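Local coordinates for protein ADP-ribosylating toxin CARDS (Mycoplasma pneumoniae, PDB 4TLV) that transfers the ADP-ribosyl group from NAD+ to multiple target proteins in vitro and causes vacuolization in mammalian cells, as the main virulence factor of the bacterium, at residues 66-71 with 166-171; 161-166 with 271-276. All blocks are in the same frame, centred on the assembly; numbering follows the deposited sequence.

Interaction 1: 66-71 with 166-171; sequences WLREYV and AGRVVE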
ATOM      1  N   TRP A  66      12.954 -15.713   1.945  1.00 13.14           N
ATOM      2  CA  TRP A  66      14.359 -16.083   2.014  1.00 13.53           C
ATOM      3  C   TRP A  66      14.533 -17.544   2.432  1.00 14.93           C
ATOM      4  O   TRP A  66      13.699 -18.099   3.139  1.00 16.40           O
ATOM      5  CB  TRP A  66      15.099 -15.177   2.993  1.00 13.42           C
ATOM      6  CG  TRP A  66      15.126 -13.719   2.614  1.00 11.16           C
ATOM      7  CD1 TRP A  66      14.546 -13.119   1.517  1.00 11.68           C
ATOM      8  CD2 TRP A  66      15.780 -12.683   3.342  1.00 12.06           C
ATOM      9  NE1 TRP A  66      14.818 -11.767   1.534  1.00 11.59           N
ATOM     10  CE2 TRP A  66      15.564 -11.478   2.641  1.00 11.54           C
ATOM     11  CE3 TRP A  66      16.525 -12.658   4.530  1.00 13.45           C
ATOM     12  CZ2 TRP A  66      16.071 -10.256   3.094  1.00 13.82           C
ATOM     13  CZ3 TRP A  66      17.028 -11.447   4.974  1.00 14.18           C
ATOM     14  CH2 TRP A  66      16.795 -10.262   4.254  1.00 13.95           C
ATOM     15  N   LEU A  67      15.621 -18.166   1.993  1.00 14.96           N
ATOM     16  CA  LEU A  67      15.804 -19.599   2.231  1.00 20.74           C
ATOM     17  C   LEU A  67      16.648 -19.859   3.462  1.00 19.25           C
ATOM     18  O   LEU A  67      17.452 -19.027   3.844  1.00 20.12           O
ATOM     19  CB  LEU A  67      16.495 -20.268   1.037  1.00 19.75           C
ATOM     20  CG  LEU A  67      15.893 -20.083  -0.351  1.00 25.71           C
ATOM     21  CD1 LEU A  67      16.600 -21.009  -1.327  1.00 33.61           C
ATOM     22  CD2 LEU A  67      14.412 -20.370  -0.344  1.00 27.22           C
ATOM     23  N   ARG A  68      16.483 -21.037   4.053  1.00 25.07           N
ATOM     24  CA  ARG A  68      17.433 -21.534   5.047  1.00 28.68           C
ATOM     25  C   ARG A  68      18.763 -21.845   4.362  1.00 31.52           C
ATOM     26  O   ARG A  68      18.818 -21.992   3.141  1.00 27.50           O
ATOM     27  CB  ARG A  68      16.901 -22.803   5.712  1.00 33.47           C
ATOM     28  CG  ARG A  68      15.639 -22.601   6.523  1.00 35.35           C
ATOM     29  CD  ARG A  68      15.164 -23.921   7.124  1.00 44.75           C
ATOM     30  NE  ARG A  68      14.010 -23.734   8.002  1.00 50.47           N
ATOM     31  CZ  ARG A  68      14.087 -23.349   9.275  1.00 54.44           C
ATOM     32  NH1 ARG A  68      15.272 -23.107   9.824  1.00 57.10           N
ATOM     33  NH2 ARG A  68      12.979 -23.202   9.998  1.00 51.35           N
ATOM     34  N   GLU A  69      19.820 -21.961   5.160  1.00 28.89           N
ATOM     35  CA  GLU A  69      21.168 -22.256   4.671  1.00 35.57           C
ATOM     36  C   GLU A  69      21.380 -23.725   4.307  1.00 38.77           C
ATOM     37  O   GLU A  69      22.038 -24.458   5.044  1.00 40.87           O
ATOM     38  CB  GLU A  69      22.205 -21.845   5.727  1.00 37.10           C
ATOM     39  CG  GLU A  69      22.174 -20.374   6.073  1.00 29.64           C
ATOM     40  CD  GLU A  69      23.299 -19.950   7.005  1.00 29.89           C
ATOM     41  OE1 GLU A  69      23.523 -20.610   8.046  1.00 31.57           O
ATOM     42  OE2 GLU A  69      23.957 -18.936   6.691  1.00 28.27           O
ATOM     43  N   TYR A  70      20.820 -24.150   3.176  1.00 38.78           N
ATOM     44  CA  TYR A  70      21.037 -25.501   2.654  1.00 36.86           C
ATOM     45  C   TYR A  70      21.159 -25.390   1.143  1.00 41.53           C
ATOM     46  O   TYR A  70      20.896 -24.331   0.578  1.00 41.42           O
ATOM     47  CB  TYR A  70      19.865 -26.424   3.004  1.00 40.57           C
ATOM     48  CG  TYR A  70      18.578 -26.053   2.296  1.00 43.63           C
ATOM     49  CD1 TYR A  70      17.720 -25.097   2.829  1.00 45.40           C
ATOM     50  CD2 TYR A  70      18.232 -26.642   1.086  1.00 46.91           C
ATOM     51  CE1 TYR A  70      16.545 -24.742   2.187  1.00 43.09           C
ATOM     52  CE2 TYR A  70      17.057 -26.295   0.430  1.00 51.93           C
ATOM     53  CZ  TYR A  70      16.218 -25.340   0.987  1.00 56.23           C
ATOM     54  OH  TYR A  70      15.046 -24.984   0.348  1.00 52.07           O
ATOM     55  N   VAL A  71      21.547 -26.481   0.487  1.00 39.27           N
ATOM     56  CA  VAL A  71      21.616 -26.507  -0.971  1.00 38.44           C
ATOM     57  C   VAL A  71      20.221 -26.762  -1.560  1.00 40.75           C
ATOM     58  O   VAL A  71      19.653 -27.846  -1.384  1.00 38.50           O
ATOM     59  CB  VAL A  71      22.611 -27.591  -1.479  1.00 41.21           C
ATOM     60  CG1 VAL A  71      22.796 -27.494  -2.996  1.00 33.91           C
ATOM     61  CG2 VAL A  71      23.962 -27.468  -0.764  1.00 36.02           C
ATOM     62  N   ALA A 166      20.696 -13.255   9.890  1.00 13.96           N
ATOM     63  CA  ALA A 166      20.096 -14.206  10.824  1.00 14.90           C
ATOM     64  C   ALA A 166      20.039 -15.623  10.266  1.00 16.85           C
ATOM     65  O   ALA A 166      19.124 -16.383  10.577  1.00 16.24           O
ATOM     66  CB  ALA A 166      18.696 -13.728  11.251  1.00 15.80           C
ATOM     67  N   GLY A 167      20.996 -15.976   9.413  1.00 17.06           N
ATOM     68  CA  GLY A 167      21.063 -17.330   8.887  1.00 16.80           C
ATOM     69  C   GLY A 167      20.118 -17.639   7.736  1.00 21.62           C
ATOM     70  O   GLY A 167      19.919 -18.809   7.390  1.00 21.61           O
ATOM     71  N   ARG A 168      19.518 -16.604   7.149  1.00 16.19           N
ATOM     72  CA  ARG A 168      18.635 -16.784   5.993  1.00 14.18           C
ATOM     73  C   ARG A 168      19.276 -16.190   4.745  1.00 14.03           C
ATOM     74  O   ARG A 168      20.014 -15.215   4.830  1.00 13.88           O
ATOM     75  CB  ARG A 168      17.262 -16.149   6.239  1.00 13.39           C
ATOM     76  CG  ARG A 168      16.376 -16.967   7.180  1.00 17.81           C
ATOM     77  CD  ARG A 168      15.564 -17.966   6.411  1.00 23.55           C
ATOM     78  NE  ARG A 168      14.708 -18.772   7.273  1.00 24.80           N
ATOM     79  CZ  ARG A 168      13.794 -19.625   6.834  1.00 27.76           C
ATOM     80  NH1 ARG A 168      13.579 -19.774   5.528  1.00 23.51           N
ATOM     81  NH2 ARG A 168      13.079 -20.321   7.709  1.00 29.65           N
ATOM     82  N   VAL A 169      18.985 -16.775   3.588  1.00 13.85           N
ATOM     83  CA  VAL A 169      19.629 -16.366   2.344  1.00 16.24           C
ATOM     84  C   VAL A 169      18.755 -15.387   1.570  1.00 13.17           C
ATOM     85  O   VAL A 169      17.627 -15.716   1.224  1.00 12.28           O
ATOM     86  CB  VAL A 169      19.882 -17.575   1.442  1.00 18.71           C
ATOM     87  CG1 VAL A 169      20.535 -17.129   0.145  1.00 17.98           C
ATOM     88  CG2 VAL A 169      20.740 -18.606   2.177  1.00 19.01           C
ATOM     89  N   VAL A 170      19.284 -14.192   1.315  1.00 12.77           N
ATOM     90  CA  VAL A 170      18.538 -13.131   0.649  1.00 12.09           C
ATOM     91  C   VAL A 170      18.194 -13.508  -0.784  1.00 13.16           C
ATOM     92  O   VAL A 170      19.080 -13.791  -1.591  1.00 11.99           O
ATOM     93  CB  VAL A 170      19.343 -11.807   0.639  1.00 10.21           C
ATOM     94  CG1 VAL A 170      18.571 -10.708  -0.081  1.00  9.93           C
ATOM     95  CG2 VAL A 170      19.699 -11.365   2.068  1.00 10.68           C
ATOM     96  N   GLU A 171      16.900 -13.493  -1.090  1.00 11.80           N
ATOM     97  CA  GLU A 171      16.402 -13.837  -2.404  1.00 11.93           C
ATOM     98  C   GLU A 171      15.697 -12.650  -3.039  1.00 12.67           C
ATOM     99  O   GLU A 171      15.173 -11.777  -2.342  1.00 12.85           O
ATOM    100  CB  GLU A 171      15.378 -14.973  -2.306  1.00 14.16           C
ATOM    101  CG  GLU A 171      15.898 -16.231  -1.667  1.00 16.91           C
ATOM    102  CD  GLU A 171      16.672 -17.105  -2.637  1.00 17.79           C
ATOM    103  OE1 GLU A 171      16.252 -17.234  -3.807  1.00 21.73           O
ATOM    104  OE2 GLU A 171      17.694 -17.672  -2.210  1.00 25.82           O
TER
HETATM  105  O   HOH W   1      12.956 -11.031  -0.869  1.00 13.33           O
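The indole of W66 lies against the backbone at V170, whose CA sits 3.8 Å from the centroid of the five-membered ring, a CH-pi contact only 6° off the ring normal. V170 CG2 covers the same face, 3.8 Å from W66 CH2, so a broad flat ring suits this buried place. At the ring edge a water links NE1 to E171 O. W66 O takes a tilted bond from R168 NH1 (2.9 Å, 136° at the hydrogen). L67 and V169 form an antiparallel hydrogen-bonded pair, V169 N giving L67 O a short bond (2.7 Å) and L67 N giving V169 O a longer one (3.3 Å). Their apolar side chains share a face, CB to CB 4.3 Å. R68 lays CG over the centre of the R168 guanidinium; the R168 chain turns at CD (chi2 -89°), which sits 3.4 Å from L67 O. The charges are alike, and E252 pairs weakly with R168. E69 packs CG against G167 O, its carboxylate turned to H164; the positive phi of G167 favours glycine. Strand 67-68 is the short outermost strand of the mART domain's antiparallel sheet, paired with 168-181; beyond that, on 146-156, P156 touches V169 and E171, and A154 also touches E171.

Interaction 2: 161-166 with 271-276; sequences HAHHPA and ELEDTP. With ACT (acetate ion), chain M.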
ATOM      1  N   HIS A 161      28.503 -14.983  -2.090  1.00 21.35           N
ATOM      2  CA  HIS A 161      29.191 -13.878  -1.418  1.00 23.18           C
ATOM      3  C   HIS A 161      28.358 -13.156  -0.348  1.00 20.70           C
ATOM      4  O   HIS A 161      28.868 -12.807   0.714  1.00 20.13           O
ATOM      5  CB  HIS A 161      29.691 -12.865  -2.449  1.00 25.61           C
ATOM      6  CG  HIS A 161      30.614 -13.452  -3.476  1.00 31.09           C
ATOM      7  ND1 HIS A 161      31.935 -13.735  -3.213  1.00 36.14           N
ATOM      8  CD2 HIS A 161      30.400 -13.807  -4.767  1.00 33.91           C
ATOM      9  CE1 HIS A 161      32.500 -14.242  -4.297  1.00 30.21           C
ATOM     10  NE2 HIS A 161      31.592 -14.289  -5.254  1.00 35.09           N
ATOM     11  N   ALA A 162      27.087 -12.904  -0.633  1.00 20.28           N
ATOM     12  CA  ALA A 162      26.257 -12.153   0.320  1.00 18.83           C
ATOM     13  C   ALA A 162      26.204 -12.882   1.652  1.00 16.43           C
ATOM     14  O   ALA A 162      26.039 -14.099   1.681  1.00 19.56           O
ATOM     15  CB  ALA A 162      24.844 -11.969  -0.235  1.00 18.17           C
ATOM     16  N   HIS A 163      26.325 -12.151   2.758  1.00 16.09           N
ATOM     17  CA  HIS A 163      26.137 -12.780   4.061  1.00 16.76           C
ATOM     18  C   HIS A 163      24.658 -13.075   4.257  1.00 16.21           C
ATOM     19  O   HIS A 163      23.805 -12.472   3.602  1.00 14.50           O
ATOM     20  CB  HIS A 163      26.686 -11.915   5.199  1.00 20.13           C
ATOM     21  CG  HIS A 163      25.794 -10.772   5.581  1.00 22.01           C
ATOM     22  ND1 HIS A 163      25.763  -9.583   4.883  1.00 23.86           N
ATOM     23  CD2 HIS A 163      24.919 -10.630   6.605  1.00 23.87           C
ATOM     24  CE1 HIS A 163      24.899  -8.760   5.457  1.00 24.54           C
ATOM     25  NE2 HIS A 163      24.372  -9.373   6.502  1.00 22.80           N
ATOM     26  N   HIS A 164      24.359 -14.025   5.130  1.00 16.33           N
ATOM     27  CA  HIS A 164      22.984 -14.483   5.337  1.00 15.79           C
ATOM     28  C   HIS A 164      22.412 -13.885   6.622  1.00 16.73           C
ATOM     29  O   HIS A 164      22.745 -14.333   7.709  1.00 16.80           O
ATOM     30  CB  HIS A 164      22.967 -16.005   5.437  1.00 19.43           C
ATOM     31  CG  HIS A 164      23.582 -16.689   4.258  1.00 21.75           C
ATOM     32  ND1 HIS A 164      24.115 -17.959   4.331  1.00 25.08           N
ATOM     33  CD2 HIS A 164      23.757 -16.279   2.981  1.00 19.39           C
ATOM     34  CE1 HIS A 164      24.583 -18.307   3.145  1.00 25.12           C
ATOM     35  NE2 HIS A 164      24.382 -17.306   2.308  1.00 22.10           N
ATOM     36  N   PRO A 165      21.562 -12.852   6.506  1.00 17.27           N
ATOM     37  CA  PRO A 165      21.096 -12.190   7.731  1.00 14.91           C
ATOM     38  C   PRO A 165      20.304 -13.160   8.621  1.00 15.98           C
ATOM     39  O   PRO A 165      19.362 -13.806   8.153  1.00 14.85           O
ATOM     40  CB  PRO A 165      20.207 -11.045   7.201  1.00 17.03           C
ATOM     41  CG  PRO A 165      20.683 -10.836   5.748  1.00 15.36           C
ATOM     42  CD  PRO A 165      21.014 -12.230   5.287  1.00 15.23           C
ATOM     43  N   ALA A 166      20.696 -13.255   9.890  1.00 13.96           N
ATOM     44  CA  ALA A 166      20.096 -14.206  10.824  1.00 14.90           C
ATOM     45  C   ALA A 166      20.039 -15.623  10.266  1.00 16.85           C
ATOM     46  O   ALA A 166      19.124 -16.383  10.577  1.00 16.24           O
ATOM     47  CB  ALA A 166      18.696 -13.728  11.251  1.00 15.80           C
ATOM     48  N   GLU A 271      15.845 -10.188  10.888  1.00 13.02           N
ATOM     49  CA  GLU A 271      16.755 -10.111   9.750  1.00 13.09           C
ATOM     50  C   GLU A 271      17.165  -8.683   9.389  1.00 12.15           C
ATOM     51  O   GLU A 271      18.113  -8.496   8.616  1.00 13.87           O
ATOM     52  CB  GLU A 271      16.109 -10.769   8.508  1.00 14.30           C
ATOM     53  CG  GLU A 271      15.876 -12.266   8.652  1.00 14.33           C
ATOM     54  CD  GLU A 271      14.882 -12.849   7.654  1.00 14.51           C
ATOM     55  OE1 GLU A 271      14.188 -12.084   6.955  1.00 11.79           O
ATOM     56  OE2 GLU A 271      14.790 -14.099   7.571  1.00 15.12           O
ATOM     57  N   LEU A 272      16.437  -7.674   9.878  1.00 10.03           N
ATOM     58  CA  LEU A 272      16.635  -6.311   9.359  1.00 11.98           C
ATOM     59  C   LEU A 272      17.981  -5.736   9.769  1.00 15.59           C
ATOM     60  O   LEU A 272      18.392  -5.894  10.910  1.00 12.24           O
ATOM     61  CB  LEU A 272      15.518  -5.361   9.824  1.00 12.48           C
ATOM     62  CG  LEU A 272      14.089  -5.790   9.448  1.00 13.65           C
ATOM     63  CD1 LEU A 272      13.096  -4.731   9.882  1.00 16.18           C
ATOM     64  CD2 LEU A 272      13.980  -6.047   7.955  1.00 12.19           C
ATOM     65  N   GLU A 273      18.645  -5.063   8.832  1.00 14.91           N
ATOM     66  CA  GLU A 273      19.912  -4.381   9.082  1.00 17.55           C
ATOM     67  C   GLU A 273      19.835  -3.007   8.455  1.00 16.41           C
ATOM     68  O   GLU A 273      19.115  -2.810   7.481  1.00 15.30           O
ATOM     69  CB  GLU A 273      21.086  -5.131   8.421  1.00 17.16           C
ATOM     70  CG  GLU A 273      21.261  -6.563   8.878  1.00 20.52           C
ATOM     71  CD  GLU A 273      22.049  -7.425   7.881  1.00 26.16           C
ATOM     72  OE1 GLU A 273      22.272  -7.002   6.707  1.00 27.94           O
ATOM     73  OE2 GLU A 273      22.426  -8.544   8.278  1.00 32.56           O
ATOM     74  N   ASP A 274      20.580  -2.062   9.014  1.00 14.22           N
ATOM     75  CA  ASP A 274      20.679  -0.725   8.451  1.00 16.67           C
ATOM     76  C   ASP A 274      21.602  -0.754   7.241  1.00 18.83           C
ATOM     77  O   ASP A 274      22.759  -1.161   7.350  1.00 19.20           O
ATOM     78  CB  ASP A 274      21.229   0.244   9.498  1.00 19.99           C
ATOM     79  CG  ASP A 274      20.224   0.561  10.596  1.00 23.57           C
ATOM     80  OD1 ASP A 274      19.019   0.253  10.441  1.00 20.73           O
ATOM     81  OD2 ASP A 274      20.650   1.148  11.606  1.00 30.08           O
ATOM     82  N   THR A 275      21.099  -0.333   6.089  1.00 16.30           N
ATOM     83  CA  THR A 275      21.890  -0.387   4.864  1.00 15.62           C
ATOM     84  C   THR A 275      21.996   0.979   4.191  1.00 16.13           C
ATOM     85  O   THR A 275      20.975   1.589   3.849  1.00 18.32           O
ATOM     86  CB  THR A 275      21.258  -1.369   3.837  1.00 15.79           C
ATOM     87  OG1 THR A 275      19.914  -0.958   3.544  1.00 15.49           O
ATOM     88  CG2 THR A 275      21.205  -2.789   4.392  1.00 19.54           C
ATOM     89  N   PRO A 276      23.227   1.462   3.982  1.00 13.80           N
ATOM     90  CA  PRO A 276      23.394   2.607   3.079  1.00 14.48           C
ATOM     91  C   PRO A 276      23.199   2.127   1.641  1.00 15.68           C
ATOM     92  O   PRO A 276      23.147   0.918   1.400  1.00 17.76           O
ATOM     93  CB  PRO A 276      24.855   3.013   3.309  1.00 17.07           C
ATOM     94  CG  PRO A 276      25.522   1.723   3.703  1.00 19.70           C
ATOM     95  CD  PRO A 276      24.501   1.081   4.620  1.00 19.55           C
TER
HETATM   96  C   ACT M 607      26.275  -8.492   1.512  0.94 26.10           C
HETATM   97  O   ACT M 607      25.075  -8.253   1.791  0.94 20.83           O
HETATM   98  OXT ACT M 607      26.931  -9.152   2.352  0.94 25.76           O
HETATM   99  CH3 ACT M 607      26.899  -8.018   0.234  0.94 26.09           C
HETATM  100  O   HOH W   2      22.313 -10.487  10.548  1.00 30.59           O
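H163 and E273 meet tip to tip in a His-carboxylate hydrogen bond: NE2 donates to OE2 over 2.8 Å, nearly straight at 172°. The acceptor lies in the imidazole plane and is met on its syn side, with ring and carboxylate only 17° apart. A histidine suits the place because both ring nitrogens can donate. H163 CG stands between the backbone N and the carbonyl carbon (chi1 78°), and at the other ring nitrogen ND1 gives its hydrogen to OXT of an acetate, probably from the crystallisation liquor (2.8 Å); the backbone N of H163 bonds to the same oxygen. With a carboxylate acceptor at each nitrogen, the imidazole is probably doubly protonated in this crystal. E273 belongs to the KELED motif, which is involved in trafficking to the host ER, and the contact joins that motif to the loop between strands 146-156 and 168-181 of the mART domain. Q430 and R435 bind the backbone of E273. A water accepts from A166 N and donates to E273 OE2 (3.0 Å). P165 makes van der Waals contacts with oxygens, its CB 3.5 Å from E273 OE2 and 3.6 Å from E271 O. Carbon-to-carbon packing is slight, A166 CB lying 4.1 Å from E271 CG.

Interactions 1 and 2 share A166, and their centres are 11 Å apart. The loop carrying H163 runs directly into strand 168-181, so the sheet edge continues into the contact with the KELED motif. They touch at four points: E69 OE2 lies 2.6 Å from H164 ND1, a probable hydrogen bond; E271 OE2 packs 3.3 Å from R168 CG; E271 OE1, bonded to E222 N, lies 3.4 Å from W66 CE3; and P165 CD meets V170 CG2 at 3.6 Å. E222 and E252, the latter near R168, lie in the region inferred to form the NAD+ pocket (208-258). A glycerol, probably from the crystallisation liquor, lies about 6 Å from the W66 side chain.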